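Local coordinates for putative hyaluronoglucosaminidase (Clostridium perfringens, PDB 6PWI), which probably acts as a family 84 glycoside hydrolase with hexosaminidase activity, cleaving N-acetylhexosamine residues from glycans, at residues 564-569 with 580-585; 525-530 with 556-561; 496-501 with 513-518; 547-552 with 595-600; 473-478 with 492-497. All coordinates share one frame; numbering follows the deposited sequence.

Contact 1: residues 564-569 with 580-585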
# COMPACT_ATOMS: atom_id res chain seq x y z
N ILE A 564 3.22 9.72 -36.36
CA ILE A 564 4.37 10.60 -36.45
C ILE A 564 5.12 10.33 -37.75
O ILE A 564 5.57 11.26 -38.42
CB ILE A 564 5.29 10.48 -35.22
CG1 ILE A 564 4.56 10.92 -33.95
CG2 ILE A 564 6.57 11.28 -35.44
CD1 ILE A 564 5.20 10.40 -32.67
N ASN A 565 5.26 9.05 -38.12
CA ASN A 565 5.99 8.73 -39.33
C ASN A 565 5.26 9.29 -40.54
O ASN A 565 5.89 9.79 -41.47
CB ASN A 565 6.33 7.24 -39.46
CG ASN A 565 7.56 6.84 -38.66
OD1 ASN A 565 8.42 7.67 -38.36
ND2 ASN A 565 7.65 5.57 -38.32
N SER A 566 3.92 9.25 -40.50
CA SER A 566 3.07 9.74 -41.57
C SER A 566 3.24 11.25 -41.74
O SER A 566 3.39 11.73 -42.85
CB SER A 566 1.64 9.37 -41.30
OG SER A 566 0.78 9.93 -42.27
N ALA A 567 3.22 11.98 -40.62
CA ALA A 567 3.36 13.43 -40.63
C ALA A 567 4.70 13.82 -41.24
O ALA A 567 4.77 14.75 -42.03
CB ALA A 567 3.18 13.99 -39.25
N VAL A 568 5.76 13.09 -40.86
CA VAL A 568 7.11 13.33 -41.35
C VAL A 568 7.17 13.09 -42.86
O VAL A 568 7.62 13.96 -43.60
CB VAL A 568 8.17 12.49 -40.60
CG1 VAL A 568 9.52 12.52 -41.29
CG2 VAL A 568 8.31 12.94 -39.15
N ALA A 569 6.70 11.92 -43.31
CA ALA A 569 6.68 11.58 -44.73
C ALA A 569 5.93 12.65 -45.52
O ALA A 569 6.33 13.01 -46.63
CB ALA A 569 6.07 10.21 -44.93
N LYS A 580 0.54 5.05 -46.21
CA LYS A 580 0.72 3.72 -45.65
C LYS A 580 0.91 3.80 -44.13
O LYS A 580 0.41 2.95 -43.40
CB LYS A 580 1.90 3.01 -46.31
CG LYS A 580 1.70 2.54 -47.75
CD LYS A 580 2.87 1.73 -48.28
CE LYS A 580 3.26 2.05 -49.71
NZ LYS A 580 2.29 1.53 -50.70
N TYR A 581 1.65 4.82 -43.68
CA TYR A 581 1.87 5.04 -42.26
C TYR A 581 0.56 5.38 -41.57
O TYR A 581 0.28 4.89 -40.48
CB TYR A 581 2.90 6.16 -42.04
CG TYR A 581 4.34 5.73 -42.11
CD1 TYR A 581 4.80 4.65 -41.37
CD2 TYR A 581 5.25 6.41 -42.90
CE1 TYR A 581 6.12 4.24 -41.44
CE2 TYR A 581 6.58 6.02 -42.98
CZ TYR A 581 7.02 4.93 -42.24
OH TYR A 581 8.32 4.53 -42.30
N TYR A 582 -0.24 6.24 -42.21
CA TYR A 582 -1.53 6.64 -41.68
C TYR A 582 -2.39 5.40 -41.45
O TYR A 582 -3.00 5.24 -40.40
CB TYR A 582 -2.22 7.64 -42.61
CG TYR A 582 -3.45 8.29 -42.04
CD1 TYR A 582 -3.37 9.52 -41.41
CD2 TYR A 582 -4.70 7.70 -42.15
CE1 TYR A 582 -4.50 10.14 -40.89
CE2 TYR A 582 -5.84 8.29 -41.63
CZ TYR A 582 -5.73 9.52 -40.99
OH TYR A 582 -6.84 10.12 -40.47
N VAL A 583 -2.41 4.51 -42.45
CA VAL A 583 -3.18 3.28 -42.39
C VAL A 583 -2.65 2.39 -41.27
O VAL A 583 -3.44 1.86 -40.49
CB VAL A 583 -3.21 2.58 -43.76
CG1 VAL A 583 -3.71 1.15 -43.67
CG2 VAL A 583 -4.05 3.38 -44.76
N LEU A 584 -1.32 2.25 -41.17
CA LEU A 584 -0.72 1.49 -40.08
C LEU A 584 -1.16 2.08 -38.74
O LEU A 584 -1.52 1.34 -37.82
CB LEU A 584 0.81 1.45 -40.24
CG LEU A 584 1.57 0.64 -39.18
CD1 LEU A 584 1.01 -0.77 -39.02
CD2 LEU A 584 3.06 0.59 -39.49
N GLY A 585 -1.20 3.42 -38.66
CA GLY A 585 -1.62 4.13 -37.46
C GLY A 585 -3.04 3.76 -37.04
O GLY A 585 -3.30 3.57 -35.86
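The main contact is a CH-pi interaction between Asn-565 and Tyr-581. Asn-565 CB sits 3.4 Å from the ring centroid of Tyr-581 and only 4° off the ring normal, so the methylene lies over the centre of the face. With CG anti to the carbonyl carbon (chi1 -81°), the Asn-565 amide runs on over the CE1 side of the ring, where ND2 comes within 3.7 Å of Tyr-581 CE1. The amide plane is turned 49° from the ring plane, so the amide is inclined to the ring and does not stack flat on it.

Van der Waals packing does the rest. Ser-566 CB meets Tyr-581 CB at 3.5 Å, at the level where the two backbones come nearest, and Ala-569 CB lies at the ring edge, 4.4 Å from Tyr-581 CD2. Tyr-582 brings its CB to 3.8 Å from Ser-566 OG, while its ring leads away to meet Tyr-563 edge-to-face.

Both segments belong to an antiparallel helical hairpin, 540-572 followed by 575-591, whose local axes approach to 7.9 Å. No hydrogen bond joins them: the two segments meet through van der Waals and CH-pi contact, while the hydroxyls of Ser-566 and Tyr-582 are satisfied by Ala-578 O, just before 580-585, and by Ser-621 O near the C terminus.

Contact 2: residues 525-530 with 556-561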
# COMPACT_ATOMS: atom_id res chain seq x y z
N GLU A 525 11.00 4.28 -26.40
CA GLU A 525 11.27 3.85 -25.04
C GLU A 525 10.05 3.13 -24.46
O GLU A 525 10.19 2.10 -23.80
CB GLU A 525 11.70 5.04 -24.19
CG GLU A 525 11.84 4.70 -22.72
CD GLU A 525 12.55 5.77 -21.90
OE1 GLU A 525 11.87 6.49 -21.14
OE2 GLU A 525 13.79 5.87 -22.01
N ILE A 526 8.85 3.67 -24.70
CA ILE A 526 7.62 3.03 -24.26
C ILE A 526 7.53 1.66 -24.92
O ILE A 526 7.31 0.66 -24.23
CB ILE A 526 6.38 3.90 -24.55
CG1 ILE A 526 6.39 5.20 -23.74
CG2 ILE A 526 5.10 3.10 -24.33
CD1 ILE A 526 5.36 6.20 -24.19
N LEU A 527 7.71 1.62 -26.24
CA LEU A 527 7.55 0.40 -27.01
C LEU A 527 8.54 -0.66 -26.53
O LEU A 527 8.17 -1.82 -26.35
CB LEU A 527 7.74 0.71 -28.50
CG LEU A 527 7.70 -0.50 -29.43
CD1 LEU A 527 6.34 -1.19 -29.37
CD2 LEU A 527 8.02 -0.10 -30.86
N ASP A 528 9.80 -0.26 -26.32
CA ASP A 528 10.83 -1.19 -25.88
C ASP A 528 10.46 -1.78 -24.52
O ASP A 528 10.66 -2.97 -24.29
CB ASP A 528 12.21 -0.52 -25.85
CG ASP A 528 12.82 -0.32 -27.24
OD1 ASP A 528 12.42 -1.05 -28.18
OD2 ASP A 528 13.68 0.58 -27.37
N ALA A 529 9.91 -0.94 -23.64
CA ALA A 529 9.49 -1.38 -22.32
C ALA A 529 8.43 -2.47 -22.45
O ALA A 529 8.47 -3.46 -21.73
CB ALA A 529 8.99 -0.19 -21.53
N THR A 530 7.49 -2.30 -23.38
CA THR A 530 6.40 -3.26 -23.54
C THR A 530 6.90 -4.55 -24.18
O THR A 530 6.21 -5.57 -24.12
CB THR A 530 5.23 -2.68 -24.36
OG1 THR A 530 5.65 -2.57 -25.73
CG2 THR A 530 4.70 -1.37 -23.83
N LEU A 556 -0.58 1.28 -28.68
CA LEU A 556 -0.62 2.74 -28.65
C LEU A 556 0.73 3.29 -29.12
O LEU A 556 0.76 4.24 -29.89
CB LEU A 556 -0.93 3.27 -27.25
CG LEU A 556 -2.35 3.10 -26.69
CD1 LEU A 556 -2.46 3.86 -25.38
CD2 LEU A 556 -3.42 3.57 -27.66
N ALA A 557 1.83 2.70 -28.64
CA ALA A 557 3.16 3.15 -29.02
C ALA A 557 3.38 2.97 -30.52
O ALA A 557 3.92 3.85 -31.18
CB ALA A 557 4.22 2.45 -28.21
N GLU A 558 2.95 1.82 -31.06
CA GLU A 558 3.12 1.53 -32.47
C GLU A 558 2.27 2.49 -33.30
O GLU A 558 2.72 2.95 -34.35
CB GLU A 558 2.83 0.06 -32.77
CG GLU A 558 4.07 -0.81 -32.65
CD GLU A 558 3.86 -2.30 -32.47
OE1 GLU A 558 2.69 -2.74 -32.34
OE2 GLU A 558 4.88 -3.04 -32.46
N SER A 559 1.07 2.80 -32.82
CA SER A 559 0.14 3.69 -33.50
C SER A 559 0.69 5.11 -33.55
O SER A 559 0.62 5.77 -34.58
CB SER A 559 -1.21 3.66 -32.82
OG SER A 559 -2.10 4.58 -33.42
N THR A 560 1.24 5.58 -32.43
CA THR A 560 1.77 6.93 -32.36
C THR A 560 2.95 7.06 -33.31
O THR A 560 3.06 8.06 -34.03
CB THR A 560 2.07 7.33 -30.92
OG1 THR A 560 0.85 7.16 -30.18
CG2 THR A 560 2.55 8.76 -30.79
N ILE A 561 3.82 6.05 -33.33
CA ILE A 561 5.01 6.05 -34.16
C ILE A 561 4.61 6.08 -35.64
O ILE A 561 5.21 6.81 -36.43
CB ILE A 561 5.94 4.87 -33.80
CG1 ILE A 561 6.53 5.05 -32.40
CG2 ILE A 561 7.03 4.69 -34.85
CD1 ILE A 561 7.28 3.84 -31.88
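Leu-527 and Ala-557 are the residues whose CA atoms come nearest between segments 525-530 and 556-561, on the antiparallel helices 513-536 and 540-572 of the helical bundle that follows the barrel. The local axes are 9.2 Å apart and run at 149°. The buried part centres on the Ala-557 methyl, which two residues share: Leu-527 CB reaches its CB at 3.9 Å, and Ile-526 CG2 reaches the same atom at 4.0 Å. Ile-526 is buried too, and beyond it Leu-553 continues this inner side.

The other flank is nearer solvent and rests on single contacts at side-chain tips. Leu-527 has CG anti to its backbone N (chi1 176°) and splits its methyls between two partly exposed residues. CD2 touches Ile-561 CD1 at 4.1 Å, and CD1 meets the extended Glu-558 chain at OE2, 3.9 Å away, the side chains crossing at about a right angle. Glu-558 OE1 lies close to the like charge of Glu-588, which may raise its proton affinity. Within 556-561, Thr-560 N and Thr-560 OG1 reach Leu-556 O from opposite faces of its carbonyl plane.

Contact 3: residues 496-501 with 513-518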
# COMPACT_ATOMS: atom_id res chain seq x y z
N ARG A 496 3.88 14.89 -21.42
CA ARG A 496 2.83 15.81 -21.83
C ARG A 496 3.38 17.03 -22.59
O ARG A 496 2.83 17.38 -23.63
CB ARG A 496 1.97 16.25 -20.65
CG ARG A 496 0.80 17.15 -21.05
CD ARG A 496 0.08 17.84 -19.91
NE ARG A 496 1.03 18.25 -18.89
CZ ARG A 496 1.74 19.37 -18.90
NH1 ARG A 496 1.61 20.24 -19.89
NH2 ARG A 496 2.59 19.61 -17.92
N PRO A 497 4.42 17.75 -22.10
CA PRO A 497 4.90 18.95 -22.79
C PRO A 497 5.43 18.61 -24.18
O PRO A 497 5.33 19.42 -25.11
CB PRO A 497 6.05 19.46 -21.91
CG PRO A 497 5.84 18.80 -20.57
CD PRO A 497 5.19 17.47 -20.87
N VAL A 498 5.99 17.40 -24.30
CA VAL A 498 6.57 16.94 -25.55
C VAL A 498 5.45 16.68 -26.56
O VAL A 498 5.54 17.10 -27.71
CB VAL A 498 7.51 15.73 -25.35
CG1 VAL A 498 8.09 15.24 -26.67
CG2 VAL A 498 8.63 16.03 -24.36
N ILE A 499 4.38 16.01 -26.10
CA ILE A 499 3.20 15.78 -26.92
C ILE A 499 2.62 17.11 -27.40
O ILE A 499 2.29 17.26 -28.57
CB ILE A 499 2.15 14.93 -26.17
CG1 ILE A 499 2.55 13.45 -26.13
CG2 ILE A 499 0.77 15.10 -26.79
CD1 ILE A 499 1.79 12.64 -25.11
N GLU A 500 2.52 18.07 -26.48
CA GLU A 500 1.87 19.34 -26.76
C GLU A 500 2.68 20.14 -27.78
O GLU A 500 2.11 20.75 -28.68
CB GLU A 500 1.56 20.11 -25.48
CG GLU A 500 0.31 19.59 -24.80
CD GLU A 500 0.02 20.07 -23.38
OE1 GLU A 500 0.83 20.85 -22.83
OE2 GLU A 500 -1.02 19.63 -22.83
N GLU A 501 4.01 20.11 -27.64
CA GLU A 501 4.89 20.84 -28.53
C GLU A 501 4.82 20.26 -29.95
O GLU A 501 4.73 21.01 -30.92
CB GLU A 501 6.32 20.88 -28.01
CG GLU A 501 7.21 21.83 -28.79
CD GLU A 501 6.62 23.21 -29.10
OE1 GLU A 501 5.65 23.62 -28.43
OE2 GLU A 501 7.15 23.88 -30.00
N LEU A 513 10.39 18.04 -38.55
CA LEU A 513 11.45 17.09 -38.86
C LEU A 513 12.36 16.86 -37.64
O LEU A 513 12.68 15.72 -37.31
CB LEU A 513 12.24 17.58 -40.07
CG LEU A 513 11.52 17.52 -41.42
CD1 LEU A 513 12.50 17.77 -42.57
CD2 LEU A 513 10.81 16.19 -41.63
N ASP A 514 12.76 17.94 -36.97
CA ASP A 514 13.72 17.83 -35.88
C ASP A 514 13.05 17.36 -34.60
O ASP A 514 13.58 16.53 -33.87
CB ASP A 514 14.46 19.15 -35.67
CG ASP A 514 15.61 19.29 -36.64
OD1 ASP A 514 16.57 18.47 -36.54
OD2 ASP A 514 15.53 20.19 -37.51
N TYR A 515 11.87 17.92 -34.31
CA TYR A 515 11.24 17.58 -33.05
C TYR A 515 10.78 16.13 -33.09
O TYR A 515 10.72 15.48 -32.05
CB TYR A 515 10.18 18.62 -32.68
CG TYR A 515 9.88 18.64 -31.21
CD1 TYR A 515 10.84 19.03 -30.29
CD2 TYR A 515 8.65 18.24 -30.72
CE1 TYR A 515 10.58 19.04 -28.93
CE2 TYR A 515 8.36 18.25 -29.37
CZ TYR A 515 9.34 18.65 -28.47
OH TYR A 515 9.07 18.66 -27.13
N SER A 516 10.51 15.60 -34.29
CA SER A 516 10.00 14.25 -34.42
C SER A 516 10.99 13.24 -33.85
O SER A 516 10.58 12.23 -33.30
CB SER A 516 9.61 13.93 -35.83
OG SER A 516 10.74 13.56 -36.61
N LYS A 517 12.28 13.54 -33.98
CA LYS A 517 13.33 12.70 -33.39
C LYS A 517 13.13 12.60 -31.88
O LYS A 517 13.20 11.51 -31.31
CB LYS A 517 14.72 13.26 -33.71
CG LYS A 517 15.12 13.32 -35.18
CD LYS A 517 15.20 11.98 -35.85
CE LYS A 517 16.41 11.86 -36.75
NZ LYS A 517 16.23 10.82 -37.80
N VAL A 518 12.89 13.75 -31.24
CA VAL A 518 12.74 13.84 -29.79
C VAL A 518 11.57 12.96 -29.35
O VAL A 518 11.71 12.16 -28.42
CB VAL A 518 12.56 15.30 -29.33
CG1 VAL A 518 12.28 15.40 -27.83
CG2 VAL A 518 13.75 16.17 -29.72
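Tyr-515 projects its ring across to segment 496-501, and three groups define how it lies. Glu-501 CG stands over one face, 4.1 Å from the ring centroid of Tyr-515 and 26° off the normal, a CH-pi contact offset toward the rim. Val-518, from the ring's own helix, brings CB over the opposite face. Val-498 O meets the edge in the ring plane, 3.5 Å from Tyr-515 CE2. The ring is thus located on both faces and at its leading edge.

The phenol end runs in against Val-498: Tyr-515 OH lies 3.4 Å from Val-498 CA and 3.6 Å from Val-498 CG1.

The two segments form an antiparallel pair in the helical bundle, helix 496-507 turning back into helix 513-536. The local axes stay 10.5 Å apart, and it is largely the length of the tyrosine that spans this gap. Its CG is anti to the backbone N (chi1 -158°), which sends the ring outward toward the partner helix.

Glu-501 crosses the ring at about a right angle, its carboxylate plane 82° from the ring plane. Its chain bends at chi2, about the CB-CG bond, so the methylenes cover the tyrosine while OE2 turns away to a salt bridge with Arg-504. At the margin, nearer solvent, Val-498 CG1 and Val-518 CG1 come only to 4.4 Å, a lighter touch between branched side chains.

Contact 4: residues 547-552 with 595-600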
# COMPACT_ATOMS: atom_id res chain seq x y z
N LYS A 547 -0.71 -8.00 -18.31
CA LYS A 547 -0.40 -8.30 -19.71
C LYS A 547 -1.28 -7.52 -20.69
O LYS A 547 -0.77 -6.95 -21.66
CB LYS A 547 -0.51 -9.81 -19.97
CG LYS A 547 0.10 -10.28 -21.29
CD LYS A 547 -0.34 -11.68 -21.69
CE LYS A 547 0.18 -12.10 -23.05
NZ LYS A 547 -0.39 -11.25 -24.12
N GLY A 548 -2.60 -7.53 -20.46
CA GLY A 548 -3.56 -6.88 -21.33
C GLY A 548 -3.29 -5.38 -21.47
O GLY A 548 -3.48 -4.81 -22.55
N TRP A 549 -2.84 -4.75 -20.38
CA TRP A 549 -2.53 -3.33 -20.37
C TRP A 549 -1.24 -3.06 -21.15
O TRP A 549 -1.14 -2.06 -21.86
CB TRP A 549 -2.46 -2.79 -18.94
CG TRP A 549 -3.82 -2.55 -18.36
CD1 TRP A 549 -4.54 -1.39 -18.43
CD2 TRP A 549 -4.63 -3.48 -17.62
NE1 TRP A 549 -5.74 -1.54 -17.78
CE2 TRP A 549 -5.82 -2.81 -17.27
CE3 TRP A 549 -4.45 -4.80 -17.20
CZ2 TRP A 549 -6.84 -3.42 -16.54
CZ3 TRP A 549 -5.46 -5.41 -16.47
CH2 TRP A 549 -6.63 -4.73 -16.15
N VAL A 550 -0.28 -3.98 -21.03
CA VAL A 550 0.98 -3.82 -21.74
C VAL A 550 0.72 -4.02 -23.23
O VAL A 550 1.31 -3.34 -24.06
CB VAL A 550 2.06 -4.77 -21.18
CG1 VAL A 550 3.37 -4.68 -21.94
CG2 VAL A 550 2.29 -4.51 -19.70
N ASP A 551 -0.20 -4.94 -23.56
CA ASP A 551 -0.59 -5.23 -24.93
C ASP A 551 -1.24 -3.99 -25.54
O ASP A 551 -0.94 -3.61 -26.68
CB ASP A 551 -1.51 -6.45 -25.01
CG ASP A 551 -0.82 -7.78 -24.75
OD1 ASP A 551 0.42 -7.85 -24.93
OD2 ASP A 551 -1.52 -8.75 -24.37
N SER A 552 -2.11 -3.34 -24.77
CA SER A 552 -2.80 -2.15 -25.25
C SER A 552 -1.80 -1.02 -25.45
O SER A 552 -1.82 -0.34 -26.48
CB SER A 552 -3.92 -1.78 -24.32
OG SER A 552 -4.67 -0.71 -24.86
N HIS A 595 -8.03 -6.05 -26.66
CA HIS A 595 -7.63 -6.94 -25.57
C HIS A 595 -8.72 -7.02 -24.50
O HIS A 595 -9.58 -6.14 -24.40
CB HIS A 595 -6.27 -6.51 -25.01
CG HIS A 595 -5.28 -6.22 -26.08
ND1 HIS A 595 -4.57 -7.22 -26.73
CD2 HIS A 595 -4.88 -5.05 -26.64
CE1 HIS A 595 -3.77 -6.68 -27.63
NE2 HIS A 595 -3.94 -5.35 -27.59
N ARG A 596 -8.69 -8.10 -23.71
CA ARG A 596 -9.73 -8.37 -22.73
C ARG A 596 -9.11 -8.89 -21.44
O ARG A 596 -8.16 -9.66 -21.47
CB ARG A 596 -10.73 -9.39 -23.29
CG ARG A 596 -11.55 -8.90 -24.47
CD ARG A 596 -12.47 -7.76 -24.08
NE ARG A 596 -13.21 -7.28 -25.24
CZ ARG A 596 -12.79 -6.35 -26.10
NH1 ARG A 596 -11.61 -5.77 -25.97
NH2 ARG A 596 -13.57 -6.01 -27.12
N THR A 597 -9.67 -8.45 -20.31
CA THR A 597 -9.22 -8.91 -19.00
C THR A 597 -10.43 -9.29 -18.15
O THR A 597 -11.53 -8.77 -18.35
CB THR A 597 -8.35 -7.86 -18.28
OG1 THR A 597 -9.11 -6.67 -18.07
CG2 THR A 597 -7.06 -7.56 -19.00
N PRO A 598 -10.26 -10.20 -17.15
CA PRO A 598 -11.40 -10.69 -16.37
C PRO A 598 -11.96 -9.66 -15.39
O PRO A 598 -11.21 -8.94 -14.72
CB PRO A 598 -10.80 -11.89 -15.62
CG PRO A 598 -9.33 -11.52 -15.46
CD PRO A 598 -8.97 -10.78 -16.73
N VAL A 599 -13.29 -9.57 -15.33
CA VAL A 599 -13.99 -8.88 -14.26
C VAL A 599 -15.07 -9.82 -13.72
O VAL A 599 -15.36 -10.85 -14.33
CB VAL A 599 -14.57 -7.52 -14.69
CG1 VAL A 599 -13.49 -6.48 -14.87
CG2 VAL A 599 -15.47 -7.62 -15.92
N ILE A 600 -15.68 -9.43 -12.60
CA ILE A 600 -16.52 -10.30 -11.80
C ILE A 600 -17.68 -10.83 -12.63
O ILE A 600 -18.07 -11.99 -12.49
CB ILE A 600 -16.97 -9.57 -10.52
CG1 ILE A 600 -17.66 -10.50 -9.52
CG2 ILE A 600 -17.82 -8.34 -10.84
CD1 ILE A 600 -17.66 -9.98 -8.10
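Asp-551 is held at its carboxylate while its methylene covers the ring of His-595. Lys-547 NZ, one helical turn earlier, reaches Asp-551 OD2 at 2.8 Å on the syn lone pair, and OD1 pairs with Arg-554, so both oxygens are engaged by cations. The imidazole packs against the helix at this point: Asp-551 CB lies 3.6 Å from the centroid of the His-595 ring and 14° off its normal, a CH-pi contact over the centre of the face. The carboxylate plane is turned 38° from the ring. Beside it, His-595 CD2 comes to 3.8 Å from Ser-552 N. His-595 NE2 bonds Asp-555 OD2, which may favour a protonated imidazole, though the charge is not seen.

Strand 597-599 pairs with 602-604 in a small beta-hairpin, which here is laid against the early part of helix 540-572, where the helix is kinked at Gly-548 and Trp-549. Thr-597 CG2 rests 4.3 Å from Gly-548 CA, with no side chain between. That methyl also touches Trp-549 CZ3 at 3.7 Å, approaching the indole obliquely. Trp-549 NE1 bonds Lys-401 O, in a loop between the last two strands of the (beta/alpha)8 barrel.

Contact 5: residues 473-478 with 492-497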
# COMPACT_ATOMS: atom_id res chain seq x y z
N PHE A 473 5.51 1.84 -17.53
CA PHE A 473 4.08 1.56 -17.58
C PHE A 473 3.31 2.45 -16.61
O PHE A 473 2.21 2.91 -16.93
CB PHE A 473 3.75 0.09 -17.28
CG PHE A 473 4.49 -0.93 -18.11
CD1 PHE A 473 4.92 -0.64 -19.40
CD2 PHE A 473 4.72 -2.21 -17.62
CE1 PHE A 473 5.59 -1.59 -20.15
CE2 PHE A 473 5.38 -3.16 -18.37
CZ PHE A 473 5.82 -2.85 -19.64
N ALA A 474 3.88 2.69 -15.42
CA ALA A 474 3.16 3.39 -14.37
C ALA A 474 2.97 4.85 -14.75
O ALA A 474 1.98 5.47 -14.36
CB ALA A 474 3.86 3.24 -13.04
N LYS A 475 3.92 5.38 -15.54
CA LYS A 475 3.87 6.74 -16.06
C LYS A 475 2.60 6.99 -16.88
O LYS A 475 2.14 8.12 -16.93
CB LYS A 475 5.10 7.03 -16.93
CG LYS A 475 6.34 7.45 -16.16
CD LYS A 475 7.60 7.30 -16.99
CE LYS A 475 8.82 7.86 -16.30
NZ LYS A 475 10.06 7.47 -17.03
N HIS A 476 2.07 5.93 -17.52
CA HIS A 476 1.01 6.07 -18.51
C HIS A 476 -0.26 5.35 -18.08
O HIS A 476 -1.22 5.22 -18.86
CB HIS A 476 1.49 5.59 -19.89
CG HIS A 476 2.73 6.28 -20.32
ND1 HIS A 476 2.76 7.64 -20.60
CD2 HIS A 476 3.99 5.82 -20.50
CE1 HIS A 476 3.99 7.99 -20.93
NE2 HIS A 476 4.77 6.88 -20.87
N MET A 477 -0.28 4.88 -16.82
CA MET A 477 -1.44 4.17 -16.33
C MET A 477 -1.76 4.66 -14.92
O MET A 477 -1.30 4.08 -13.94
CB MET A 477 -1.17 2.66 -16.32
CG MET A 477 -0.80 2.09 -17.67
SD MET A 477 -0.51 0.31 -17.59
CE MET A 477 0.31 0.00 -19.15
N SER A 478 -2.56 5.74 -14.83
CA SER A 478 -2.77 6.34 -13.52
C SER A 478 -4.04 7.18 -13.44
O SER A 478 -4.46 7.48 -12.33
CB SER A 478 -1.56 7.12 -13.04
OG SER A 478 -1.10 8.05 -14.02
N SER A 492 1.07 10.49 -17.66
CA SER A 492 1.88 10.94 -18.78
C SER A 492 2.43 12.35 -18.54
O SER A 492 2.59 13.10 -19.51
CB SER A 492 1.12 10.87 -20.10
OG SER A 492 0.62 9.57 -20.36
N GLU A 493 2.74 12.71 -17.29
CA GLU A 493 3.02 14.10 -16.97
C GLU A 493 4.34 14.57 -17.58
O GLU A 493 4.43 15.71 -18.04
CB GLU A 493 2.93 14.38 -15.47
CG GLU A 493 2.94 15.86 -15.12
CD GLU A 493 1.89 16.78 -15.76
OE1 GLU A 493 0.87 16.27 -16.29
OE2 GLU A 493 2.10 18.01 -15.72
N GLU A 494 5.35 13.71 -17.58
CA GLU A 494 6.65 14.05 -18.14
C GLU A 494 6.58 14.15 -19.66
O GLU A 494 7.27 14.97 -20.26
CB GLU A 494 7.70 13.02 -17.74
CG GLU A 494 8.36 13.32 -16.42
CD GLU A 494 9.69 12.61 -16.20
OE1 GLU A 494 9.76 11.38 -16.44
OE2 GLU A 494 10.65 13.28 -15.79
N LEU A 495 5.76 13.30 -20.28
CA LEU A 495 5.66 13.24 -21.73
C LEU A 495 4.77 14.35 -22.28
O LEU A 495 4.90 14.72 -23.44
CB LEU A 495 5.13 11.86 -22.14
CG LEU A 495 5.16 11.58 -23.64
CD1 LEU A 495 6.59 11.54 -24.15
CD2 LEU A 495 4.43 10.29 -23.99
N ARG A 496 3.88 14.89 -21.42
CA ARG A 496 2.83 15.81 -21.83
C ARG A 496 3.38 17.03 -22.59
O ARG A 496 2.83 17.38 -23.63
CB ARG A 496 1.97 16.25 -20.65
CG ARG A 496 0.80 17.15 -21.05
CD ARG A 496 0.08 17.84 -19.91
NE ARG A 496 1.03 18.25 -18.89
CZ ARG A 496 1.74 19.37 -18.90
NH1 ARG A 496 1.61 20.24 -19.89
NH2 ARG A 496 2.59 19.61 -17.92
N PRO A 497 4.42 17.75 -22.10
CA PRO A 497 4.90 18.95 -22.79
C PRO A 497 5.43 18.61 -24.18
O PRO A 497 5.33 19.42 -25.11
CB PRO A 497 6.05 19.46 -21.91
CG PRO A 497 5.84 18.80 -20.57
CD PRO A 497 5.19 17.47 -20.87
O HOH W 1 2.75 10.63 -14.95
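The imidazole of His-476 meets Ser-492 at its edge: ND1 and Ser-492 OG share a nearly straight hydrogen bond of 2.9 Å and 173°, with OG in the ring plane. Over one face lies Lys-475 CB, 3.9 Å above the plane and offset toward the rim. Leu-495 CD2 comes in obliquely, 3.9 Å from His-476 CE1.

Here the chain, past the (beta/alpha)8 barrel typical of family 84 catalytic domains, enters the C-terminal helical bundle of this construct, itself one piece of a longer protein. Segment 473-478 is joined to the approach to helix 496-507 across an intervening stretch without helix or strand. His-476 has CG anti to its carbonyl carbon (chi1 -55°), and its ring is carried toward 492-497.

A main-chain bond lies beside the histidine link, Ser-492 N donating a hydrogen bond to Lys-475 O at 2.7 Å. Water 1 reinforces it, donating to Lys-475 O at 3.3 Å and accepting from Glu-493 N at 3.1 Å, so one carbonyl receives both a backbone and a water donor. At the more exposed margin Lys-475 NZ and Glu-494 OE1 form only a long salt bridge of 4.0 Å; the lysine also makes a cation-pi contact with Tyr-471.

Within 492-497, Arg-496 NH2 bonds Glu-493 OE2 at 2.8 Å, meeting that oxygen from 49° out of the carboxylate plane.

Following the chain, contact 5 comes first and closes an irregular excursion between helix 467-475 and helix 496-507. Contact 3 starts where it ends, sharing Arg-496 and Pro-497, and closes the turn into helix 513-536. Contact 2 then joins 513-536 to 540-572. Contact 4 crosses contact 2, since its first segment falls between the two of contact 2, and it spans on to the small hairpin at 597-604. Contact 1, between helices 540-572 and 575-591, lies wholly within that span. Helix 540-572 thus serves contacts 1, 2 and 4. Phe-473 of contact 5 packs on Thr-530 of contact 2 and Val-550 of contact 4, tying the bundle's inner end to helix 467-475.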